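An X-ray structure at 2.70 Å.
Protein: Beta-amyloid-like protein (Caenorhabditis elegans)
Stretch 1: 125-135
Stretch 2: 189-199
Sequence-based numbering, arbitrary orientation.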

# COMPACT_ATOMS: atom_id res chain seq x y z
N SER A 125 16.68 -26.03 -10.67
CA SER A 125 15.56 -25.26 -11.18
C SER A 125 14.32 -25.35 -10.28
O SER A 125 13.62 -24.36 -10.07
CB SER A 125 15.21 -25.69 -12.60
OG SER A 125 14.20 -24.87 -13.15
N VAL A 126 14.06 -26.54 -9.76
CA VAL A 126 12.89 -26.72 -8.89
C VAL A 126 12.95 -25.72 -7.74
O VAL A 126 11.99 -24.98 -7.49
CB VAL A 126 12.79 -28.19 -8.37
CG1 VAL A 126 12.03 -28.26 -7.05
CG2 VAL A 126 12.04 -29.03 -9.41
N LEU A 127 14.10 -25.69 -7.06
CA LEU A 127 14.35 -24.80 -5.93
C LEU A 127 14.22 -23.32 -6.28
O LEU A 127 13.46 -22.59 -5.65
CB LEU A 127 15.74 -25.08 -5.37
CG LEU A 127 16.29 -24.20 -4.24
CD1 LEU A 127 15.27 -24.05 -3.13
CD2 LEU A 127 17.55 -24.83 -3.70
N GLN A 128 14.95 -22.87 -7.29
CA GLN A 128 14.90 -21.46 -7.71
C GLN A 128 13.47 -21.10 -8.04
O GLN A 128 13.05 -19.95 -7.90
CB GLN A 128 15.77 -21.23 -8.95
CG GLN A 128 16.88 -20.39 -8.63
N SER A 129 12.72 -22.10 -8.47
CA SER A 129 11.33 -21.91 -8.83
C SER A 129 10.49 -21.70 -7.57
O SER A 129 9.68 -20.78 -7.47
CB SER A 129 10.82 -23.12 -9.61
OG SER A 129 9.65 -22.77 -10.31
N LEU A 130 10.73 -22.58 -6.60
CA LEU A 130 10.04 -22.54 -5.32
C LEU A 130 10.30 -21.23 -4.59
O LEU A 130 9.37 -20.54 -4.16
CB LEU A 130 10.50 -23.72 -4.47
CG LEU A 130 9.62 -24.07 -3.28
CD1 LEU A 130 8.20 -24.27 -3.77
CD2 LEU A 130 10.13 -25.36 -2.63
N LYS A 131 11.59 -20.88 -4.46
CA LYS A 131 11.98 -19.65 -3.78
C LYS A 131 11.30 -18.44 -4.41
O LYS A 131 10.98 -17.47 -3.73
CB LYS A 131 13.51 -19.46 -3.82
CG LYS A 131 14.26 -20.68 -3.29
CD LYS A 131 15.58 -20.35 -2.62
CE LYS A 131 16.69 -20.13 -3.63
NZ LYS A 131 18.03 -20.06 -2.97
N ALA A 132 11.07 -18.51 -5.71
CA ALA A 132 10.40 -17.40 -6.39
C ALA A 132 8.95 -17.34 -5.92
O ALA A 132 8.42 -16.27 -5.59
CB ALA A 132 10.46 -17.60 -7.90
N TYR A 133 8.32 -18.51 -5.87
CA TYR A 133 6.94 -18.58 -5.42
C TYR A 133 6.82 -18.08 -4.00
O TYR A 133 5.86 -17.38 -3.66
CB TYR A 133 6.43 -20.02 -5.51
CG TYR A 133 5.08 -20.19 -4.89
CD1 TYR A 133 3.94 -19.61 -5.46
CD2 TYR A 133 4.95 -20.87 -3.68
CE1 TYR A 133 2.71 -19.71 -4.83
CE2 TYR A 133 3.73 -20.97 -3.04
CZ TYR A 133 2.61 -20.39 -3.61
OH TYR A 133 1.39 -20.48 -2.96
N ILE A 134 7.79 -18.45 -3.16
CA ILE A 134 7.81 -18.03 -1.77
C ILE A 134 7.94 -16.52 -1.65
O ILE A 134 7.21 -15.86 -0.92
CB ILE A 134 8.99 -18.70 -1.02
CG1 ILE A 134 8.62 -20.15 -0.72
CG2 ILE A 134 9.32 -17.94 0.28
CD1 ILE A 134 9.70 -20.91 -0.02
N ARG A 135 8.89 -15.96 -2.39
CA ARG A 135 9.13 -14.52 -2.38
C ARG A 135 7.79 -13.86 -2.70
O ARG A 135 7.39 -12.93 -2.01
CB ARG A 135 10.17 -14.16 -3.45
CG ARG A 135 11.43 -13.50 -2.90
CD ARG A 135 12.49 -13.24 -3.97
NE ARG A 135 13.18 -14.47 -4.33
CZ ARG A 135 13.11 -15.03 -5.52
NH1 ARG A 135 12.37 -14.46 -6.46
NH2 ARG A 135 13.78 -16.16 -5.77
N ASP A 189 13.24 -38.52 -3.55
CA ASP A 189 14.60 -38.23 -3.96
C ASP A 189 14.88 -36.74 -3.73
O ASP A 189 15.91 -36.36 -3.14
CB ASP A 189 14.78 -38.55 -5.45
CG ASP A 189 13.71 -37.90 -6.35
OD1 ASP A 189 12.62 -38.49 -6.52
OD2 ASP A 189 13.95 -36.80 -6.90
N LEU A 190 13.94 -35.91 -4.14
CA LEU A 190 14.07 -34.46 -4.06
C LEU A 190 13.62 -33.79 -2.77
O LEU A 190 14.23 -32.82 -2.32
CB LEU A 190 13.34 -33.90 -5.28
CG LEU A 190 12.82 -32.47 -5.39
CD1 LEU A 190 13.63 -31.71 -6.42
CD2 LEU A 190 11.36 -32.54 -5.81
N GLU A 191 12.56 -34.30 -2.17
CA GLU A 191 12.06 -33.70 -0.95
C GLU A 191 13.09 -33.76 0.18
O GLU A 191 12.98 -33.03 1.17
CB GLU A 191 10.80 -34.39 -0.46
CG GLU A 191 10.26 -33.67 0.74
CD GLU A 191 9.11 -34.36 1.41
OE1 GLU A 191 9.29 -35.52 1.83
OE2 GLU A 191 8.03 -33.75 1.52
N LYS A 192 14.07 -34.63 0.03
CA LYS A 192 15.06 -34.79 1.07
C LYS A 192 16.11 -33.69 0.99
O LYS A 192 16.59 -33.21 2.01
CB LYS A 192 15.71 -36.16 0.93
CG LYS A 192 16.45 -36.51 2.09
N TYR A 193 16.44 -33.25 -0.22
CA TYR A 193 17.47 -32.22 -0.36
C TYR A 193 17.00 -30.79 -0.65
O TYR A 193 17.68 -29.83 -0.29
CB TYR A 193 18.49 -32.67 -1.41
CG TYR A 193 19.13 -34.01 -1.05
CD1 TYR A 193 18.74 -35.19 -1.69
CD2 TYR A 193 20.10 -34.10 -0.05
CE1 TYR A 193 19.30 -36.43 -1.33
CE2 TYR A 193 20.65 -35.34 0.32
CZ TYR A 193 20.25 -36.50 -0.32
OH TYR A 193 20.78 -37.71 0.07
N VAL A 194 15.85 -30.63 -1.30
CA VAL A 194 15.37 -29.28 -1.61
C VAL A 194 14.56 -28.64 -0.48
O VAL A 194 14.71 -27.44 -0.19
CB VAL A 194 14.50 -29.24 -2.90
CG1 VAL A 194 14.21 -27.79 -3.28
CG2 VAL A 194 15.22 -29.91 -4.04
N ARG A 195 13.70 -29.43 0.16
CA ARG A 195 12.83 -28.93 1.23
C ARG A 195 13.51 -28.14 2.36
O ARG A 195 13.21 -26.95 2.56
CB ARG A 195 12.01 -30.08 1.83
CG ARG A 195 11.17 -29.69 3.02
CD ARG A 195 10.01 -30.64 3.20
NE ARG A 195 9.04 -30.13 4.17
CZ ARG A 195 9.29 -29.98 5.46
NH1 ARG A 195 10.48 -30.30 5.94
NH2 ARG A 195 8.34 -29.48 6.24
N PRO A 196 14.42 -28.78 3.12
CA PRO A 196 15.08 -28.05 4.21
C PRO A 196 15.70 -26.74 3.72
O PRO A 196 15.86 -25.80 4.48
CB PRO A 196 16.09 -29.05 4.73
CG PRO A 196 16.47 -29.78 3.51
CD PRO A 196 15.14 -30.03 2.84
N ILE A 197 16.05 -26.68 2.43
CA ILE A 197 16.63 -25.45 1.90
C ILE A 197 15.57 -24.36 1.69
O ILE A 197 15.76 -23.20 2.09
CB ILE A 197 17.36 -25.69 0.56
CG1 ILE A 197 18.47 -26.72 0.75
CG2 ILE A 197 17.99 -24.39 0.07
CD1 ILE A 197 19.23 -27.02 -0.52
N ALA A 198 14.46 -24.74 1.07
CA ALA A 198 13.35 -23.82 0.82
C ALA A 198 12.71 -23.33 2.11
O ALA A 198 12.34 -22.16 2.21
CB ALA A 198 12.29 -24.50 -0.07
N VAL A 199 12.56 -24.23 3.09
CA VAL A 199 11.93 -23.86 4.37
C VAL A 199 12.76 -22.79 5.10
O VAL A 199 12.22 -21.79 5.58
CB VAL A 199 11.73 -25.08 5.33
CG1 VAL A 199 11.19 -24.60 6.66
CG2 VAL A 199 10.74 -26.08 4.73

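Residues 125-135 form one uninterrupted stretch of a longer helix, held by regular backbone hydrogen bonds such as L130 N to V126 O (2.9 Å) and I134 N to L130 O (2.8 Å). The partner stretch is less uniform: helix at 189-191, a loop or turn at V194, and helix again across 195-199, continuing later in the chain. Even so, V194 N bonds to L190 O at 2.9 Å and A198 N to V194 O at 3.0 Å; these bonds link residues four apart, L190, V194 and A198, and the CA-to-CB bonds of all three point toward stretch 1. The helix 195-199 runs in nearly the same direction as helix 125-135, with 26° between their N-to-C directions and a closest axial approach of 10.1 Å. No hydrogen bond joins the two stretches; the contact, which buries 359 Å² in total, rests on apolar packing.

Along stretch 1, S125 makes no contact, and the interface opens at V126. Its CG1 lies 3.9 Å from CD1 of L190 and, more loosely, 4.4 Å from CG1 of V194, so this one methyl lies near two partner residues four apart in sequence. L127 follows, and here the backbones draw together, with the CA atoms of L127 and V194 6.3 Å apart. The CA-to-CB bond of L127 points sideways, yet CB itself packs 3.7 Å from CG1 of V194, and the end of the side chain also turns in to the partner stretch. With chi1 in t and chi2 in p, the branched end lies against I197 and A198, with L127 CD2 3.8 Å from I197 CG2 and L127 CD1 4.3 Å from A198 CB.

Q128 and S129 are out of reach, as the helix carries them off the shared face. One turn beyond V126, L130 again points toward the partner, and its CD2 meets CB of A198 at 3.5 Å, the closest side-chain pairing across the interface. A198 offers just a methyl beyond its backbone, and the branched end of L130 packs directly against it. K131 remains too far away for a direct contact, and A132 and Y133 do not reach the other stretch.

I134, a further turn along, closes the contact. Its m, t rotamer extends CD1 to 3.7 Å from the carbonyl O of A198 and 4.4 Å from its CB; the nearer approach is van der Waals packing, since a methyl carbon is no hydrogen-bond donor of consequence. A198 thus receives L127, L130 and I134, while R135 lies beyond reach.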